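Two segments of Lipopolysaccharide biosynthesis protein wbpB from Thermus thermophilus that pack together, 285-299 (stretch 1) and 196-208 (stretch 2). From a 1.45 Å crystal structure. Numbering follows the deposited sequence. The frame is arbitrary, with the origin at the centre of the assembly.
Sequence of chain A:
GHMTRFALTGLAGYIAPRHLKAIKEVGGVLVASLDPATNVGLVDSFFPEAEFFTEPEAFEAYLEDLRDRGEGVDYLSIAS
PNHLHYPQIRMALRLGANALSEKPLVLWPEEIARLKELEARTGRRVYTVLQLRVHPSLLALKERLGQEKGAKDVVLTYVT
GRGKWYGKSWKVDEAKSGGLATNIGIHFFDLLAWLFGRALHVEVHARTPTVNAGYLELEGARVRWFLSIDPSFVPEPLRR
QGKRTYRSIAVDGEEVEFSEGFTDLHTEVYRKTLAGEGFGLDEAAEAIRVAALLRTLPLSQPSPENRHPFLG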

# COMPACT_ATOMS: atom_id res chain seq x y z
N ALA A 285 7.56 22.36 -22.61
CA ALA A 285 7.14 23.34 -21.65
C ALA A 285 5.79 23.99 -21.98
O ALA A 285 5.02 24.24 -21.09
CB ALA A 285 8.20 24.49 -21.52
N GLU A 286 5.56 24.33 -23.25
CA GLU A 286 4.36 25.09 -23.55
C GLU A 286 3.05 24.37 -23.19
O GLU A 286 2.16 24.95 -22.59
CB GLU A 286 4.35 25.49 -25.01
CG GLU A 286 3.05 26.21 -25.44
CD GLU A 286 2.72 27.51 -24.74
OE1 GLU A 286 1.56 27.99 -24.87
OE2 GLU A 286 3.57 28.09 -24.03
N ALA A 287 2.98 23.09 -23.53
CA ALA A 287 1.75 22.36 -23.19
C ALA A 287 1.57 22.17 -21.70
O ALA A 287 0.47 22.25 -21.21
CB ALA A 287 1.77 21.01 -23.89
N ILE A 288 2.70 22.05 -21.00
CA ILE A 288 2.61 22.05 -19.54
C ILE A 288 2.11 23.37 -18.90
O ILE A 288 1.31 23.40 -17.98
CB ILE A 288 3.97 21.58 -18.95
CG1 ILE A 288 4.12 20.06 -19.20
CG2 ILE A 288 4.05 21.85 -17.45
CD1 ILE A 288 5.54 19.61 -19.13
N ARG A 289 2.52 24.47 -19.53
CA ARG A 289 2.06 25.77 -19.08
C ARG A 289 0.55 25.93 -19.30
O ARG A 289 -0.18 26.35 -18.42
CB ARG A 289 2.84 26.87 -19.81
CG ARG A 289 2.40 28.24 -19.37
CD ARG A 289 3.08 29.31 -20.25
NE ARG A 289 2.49 29.41 -21.61
CZ ARG A 289 1.49 30.22 -21.91
NH1 ARG A 289 0.91 30.98 -20.98
NH2 ARG A 289 1.03 30.19 -23.16
N VAL A 290 0.07 25.50 -20.47
CA VAL A 290 -1.36 25.52 -20.75
C VAL A 290 -2.20 24.63 -19.83
O VAL A 290 -3.18 25.04 -19.21
CB VAL A 290 -1.63 25.10 -22.21
CG1 VAL A 290 -3.13 25.04 -22.48
CG2 VAL A 290 -0.95 26.05 -23.18
N ALA A 291 -1.72 23.39 -19.68
CA ALA A 291 -2.43 22.49 -18.81
C ALA A 291 -2.47 22.96 -17.36
O ALA A 291 -3.50 22.83 -16.65
CB ALA A 291 -1.85 21.07 -18.93
N ALA A 292 -1.35 23.52 -16.93
CA ALA A 292 -1.33 24.01 -15.54
C ALA A 292 -2.29 25.19 -15.30
O ALA A 292 -3.00 25.21 -14.28
CB ALA A 292 0.11 24.39 -15.16
N LEU A 293 -2.35 26.10 -16.27
CA LEU A 293 -3.31 27.22 -16.22
C LEU A 293 -4.73 26.72 -16.04
O LEU A 293 -5.52 27.25 -15.25
CB LEU A 293 -3.24 28.04 -17.50
CG LEU A 293 -2.08 28.99 -17.78
CD1 LEU A 293 -2.16 29.58 -19.19
CD2 LEU A 293 -2.14 30.09 -16.71
N LEU A 294 -5.04 25.68 -16.81
CA LEU A 294 -6.38 25.11 -16.82
C LEU A 294 -6.83 24.51 -15.48
O LEU A 294 -8.03 24.27 -15.28
CB LEU A 294 -6.47 24.08 -17.94
CG LEU A 294 -6.63 24.65 -19.35
CD1 LEU A 294 -6.48 23.55 -20.42
CD2 LEU A 294 -8.03 25.33 -19.45
N ARG A 295 -5.90 24.21 -14.56
CA ARG A 295 -6.35 23.72 -13.25
C ARG A 295 -7.14 24.72 -12.43
O ARG A 295 -7.97 24.34 -11.60
CB ARG A 295 -5.19 23.19 -12.40
CG ARG A 295 -4.44 22.08 -13.09
CD ARG A 295 -3.21 21.57 -12.33
NE ARG A 295 -2.51 20.72 -13.26
CZ ARG A 295 -1.21 20.78 -13.53
NH1 ARG A 295 -0.40 21.59 -12.80
NH2 ARG A 295 -0.69 20.03 -14.47
N THR A 296 -6.85 26.00 -12.61
CA THR A 296 -7.48 27.01 -11.78
C THR A 296 -8.18 28.07 -12.61
O THR A 296 -8.83 28.95 -12.05
CB THR A 296 -6.45 27.71 -10.88
OG1 THR A 296 -5.36 28.17 -11.68
CG2 THR A 296 -5.93 26.73 -9.81
N LEU A 297 -8.05 28.01 -13.93
CA LEU A 297 -8.74 29.03 -14.74
C LEU A 297 -10.26 28.98 -14.48
O LEU A 297 -10.89 27.94 -14.62
CB LEU A 297 -8.45 28.79 -16.22
CG LEU A 297 -8.98 29.88 -17.15
CD1 LEU A 297 -8.20 31.19 -16.91
CD2 LEU A 297 -8.76 29.34 -18.55
N PRO A 298 -10.88 30.13 -14.14
CA PRO A 298 -12.32 30.12 -14.02
C PRO A 298 -13.03 29.80 -15.33
O PRO A 298 -12.56 30.21 -16.40
CB PRO A 298 -12.66 31.55 -13.56
CG PRO A 298 -11.38 32.05 -12.94
CD PRO A 298 -10.29 31.43 -13.77
N LEU A 299 -14.13 29.07 -15.20
CA LEU A 299 -15.05 28.84 -16.30
C LEU A 299 -15.56 30.14 -16.89
O LEU A 299 -15.85 31.13 -16.19
CB LEU A 299 -16.24 27.98 -15.86
CG LEU A 299 -15.96 26.49 -15.66
CD1 LEU A 299 -17.11 25.83 -14.88
CD2 LEU A 299 -15.78 25.77 -17.00
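Stretch 2 196-208: FGRALHVEVHART

How does stretch 2 run over stretch 1? After Gly197, which leaves the preceding helix with positive phi, the chain extends through Arg198 and Ala199, turns a corner at Leu200 and continues as a strand to Arg207. That strand passes the helix that enters stretch 1 from earlier in the chain, in broadly the same N-to-C sense, at a signed crossing angle of -43° and a closest axial approach of 9.6 Å. Ala199 CA lies 7.4 Å from Val290 CA, and Val204 CA 5.3 Å from Leu299 CA.

What does Leu299, which covers the most surface, rest on? Its CB points sideways, yet the end of the side chain comes nearer: Leu299 CD2 reaches 3.5 Å from Ala206 N and 4.1 Å from Val204 CG2. Leu299 CA also makes a CA-H...O contact with Val204 O at 3.5 Å, so backbone and side chain both follow the strand.

How does Arg207 hold the carbonyls of Leu294 and Leu297? Its chi1 is t, its CB points toward stretch 1, and the guanidinium meets two carbonyls near its plane. Arg207 NH2 donates to Leu294 O and to Leu297 O, each at 2.7 Å, while Arg207 NH1 adds a weak bond to Leu297 O at 3.2 Å. A water accepts from Arg207 NE and donates to Leu294 O.

Where does Val202 sit, and what secures the chain before it? Val202 CG1 packs 3.8 Å from Leu294 CD2 and 3.9 Å from Leu297 CD2, an apolar patch that Val204 CB extends at 3.8 Å from Leu294 CD2. Upstream, polar bonds fix the backbone of Ala199: its N donates to Glu286 OE1 at 2.8 Å, and its O accepts from Arg289 NH2 at 3.0 Å. The Arg198 guanidinium stacks flat on that of Arg289, with centres 3.9 Å apart.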

# COMPACT_ATOMS: atom_id res chain seq x y z
N PHE A 196 1.29 24.87 -33.78
CA PHE A 196 0.75 26.23 -33.86
C PHE A 196 1.35 27.22 -32.89
O PHE A 196 0.96 28.39 -32.86
CB PHE A 196 -0.77 26.22 -33.70
CG PHE A 196 -1.51 25.36 -34.68
CD1 PHE A 196 -1.39 25.58 -36.04
CD2 PHE A 196 -2.32 24.32 -34.24
CE1 PHE A 196 -2.10 24.80 -36.95
CE2 PHE A 196 -3.03 23.54 -35.11
CZ PHE A 196 -2.92 23.76 -36.49
N GLY A 197 2.30 26.79 -32.06
CA GLY A 197 2.93 27.73 -31.14
C GLY A 197 2.28 28.06 -29.82
O GLY A 197 1.49 27.28 -29.29
N ARG A 198 2.62 29.22 -29.27
CA ARG A 198 2.31 29.55 -27.90
C ARG A 198 0.86 30.01 -27.81
O ARG A 198 0.33 30.66 -28.73
CB ARG A 198 3.21 30.71 -27.45
CG ARG A 198 3.08 31.11 -25.97
CD ARG A 198 3.83 32.42 -25.64
NE ARG A 198 3.66 32.79 -24.23
CZ ARG A 198 4.44 32.35 -23.25
NH1 ARG A 198 5.46 31.54 -23.51
NH2 ARG A 198 4.22 32.72 -22.00
N ALA A 199 0.23 29.74 -26.68
CA ALA A 199 -1.12 30.18 -26.45
C ALA A 199 -1.18 31.61 -25.94
O ALA A 199 -0.74 31.94 -24.82
CB ALA A 199 -1.86 29.23 -25.49
N LEU A 200 -1.79 32.48 -26.73
CA LEU A 200 -1.99 33.87 -26.32
C LEU A 200 -3.18 34.05 -25.41
O LEU A 200 -3.22 34.96 -24.59
CB LEU A 200 -2.17 34.69 -27.61
CG LEU A 200 -1.13 34.49 -28.71
CD1 LEU A 200 -1.46 35.44 -29.87
CD2 LEU A 200 0.27 34.80 -28.18
N HIS A 201 -4.18 33.18 -25.53
CA HIS A 201 -5.40 33.30 -24.76
C HIS A 201 -5.94 31.90 -24.55
O HIS A 201 -5.91 31.07 -25.45
CB HIS A 201 -6.42 34.16 -25.53
CG HIS A 201 -7.78 34.22 -24.90
ND1 HIS A 201 -8.02 34.83 -23.68
CD2 HIS A 201 -8.99 33.84 -25.37
CE1 HIS A 201 -9.31 34.78 -23.41
NE2 HIS A 201 -9.92 34.19 -24.42
N VAL A 202 -6.38 31.62 -23.33
CA VAL A 202 -6.96 30.31 -23.02
C VAL A 202 -8.31 30.48 -22.34
O VAL A 202 -8.46 31.37 -21.48
CB VAL A 202 -6.07 29.56 -22.00
CG1 VAL A 202 -6.72 28.21 -21.64
CG2 VAL A 202 -4.71 29.32 -22.59
N GLU A 203 -9.32 29.70 -22.73
CA GLU A 203 -10.64 29.69 -22.08
C GLU A 203 -11.04 28.26 -21.76
O GLU A 203 -10.75 27.34 -22.53
CB GLU A 203 -11.77 30.21 -22.99
CG GLU A 203 -11.49 31.58 -23.51
CD GLU A 203 -12.54 32.13 -24.45
OE1 GLU A 203 -13.58 31.51 -24.75
OE2 GLU A 203 -12.28 33.24 -24.93
N VAL A 204 -11.78 28.06 -20.67
CA VAL A 204 -12.38 26.76 -20.40
C VAL A 204 -13.87 26.97 -20.24
O VAL A 204 -14.29 27.92 -19.54
CB VAL A 204 -11.72 26.07 -19.20
CG1 VAL A 204 -11.85 26.91 -17.93
CG2 VAL A 204 -12.35 24.72 -18.96
N HIS A 205 -14.66 26.14 -20.92
CA HIS A 205 -16.11 26.32 -21.01
C HIS A 205 -16.90 25.25 -20.25
O HIS A 205 -18.07 25.46 -19.92
CB HIS A 205 -16.56 26.26 -22.48
CG HIS A 205 -15.90 27.28 -23.34
ND1 HIS A 205 -15.67 27.07 -24.69
CD2 HIS A 205 -15.40 28.51 -23.05
CE1 HIS A 205 -15.06 28.13 -25.19
NE2 HIS A 205 -14.89 29.02 -24.22
N ALA A 206 -16.25 24.11 -20.01
CA ALA A 206 -16.91 22.97 -19.33
C ALA A 206 -15.82 22.24 -18.60
O ALA A 206 -14.72 22.05 -19.10
CB ALA A 206 -17.60 22.01 -20.33
N ARG A 207 -16.11 21.84 -17.37
CA ARG A 207 -15.09 21.12 -16.61
C ARG A 207 -15.66 20.22 -15.54
O ARG A 207 -15.83 20.68 -14.40
CB ARG A 207 -14.06 22.11 -16.02
CG ARG A 207 -13.09 21.51 -15.02
CD ARG A 207 -12.80 22.57 -13.99
NE ARG A 207 -11.68 23.36 -14.46
CZ ARG A 207 -11.65 24.68 -14.48
NH1 ARG A 207 -12.70 25.40 -14.09
NH2 ARG A 207 -10.53 25.27 -14.89
N THR A 208 -15.99 18.98 -15.93
CA THR A 208 -16.66 17.97 -15.08
C THR A 208 -15.69 16.80 -14.93
O THR A 208 -14.63 16.81 -15.51
CB THR A 208 -17.91 17.35 -15.70
OG1 THR A 208 -17.55 16.50 -16.80
CG2 THR A 208 -18.90 18.42 -16.15
O HOH W 1 0.10 26.35 -26.90
O HOH W 2 -1.08 32.86 -22.13
O HOH W 3 -12.30 30.54 -19.13
O HOH W 4 -9.54 22.17 -16.54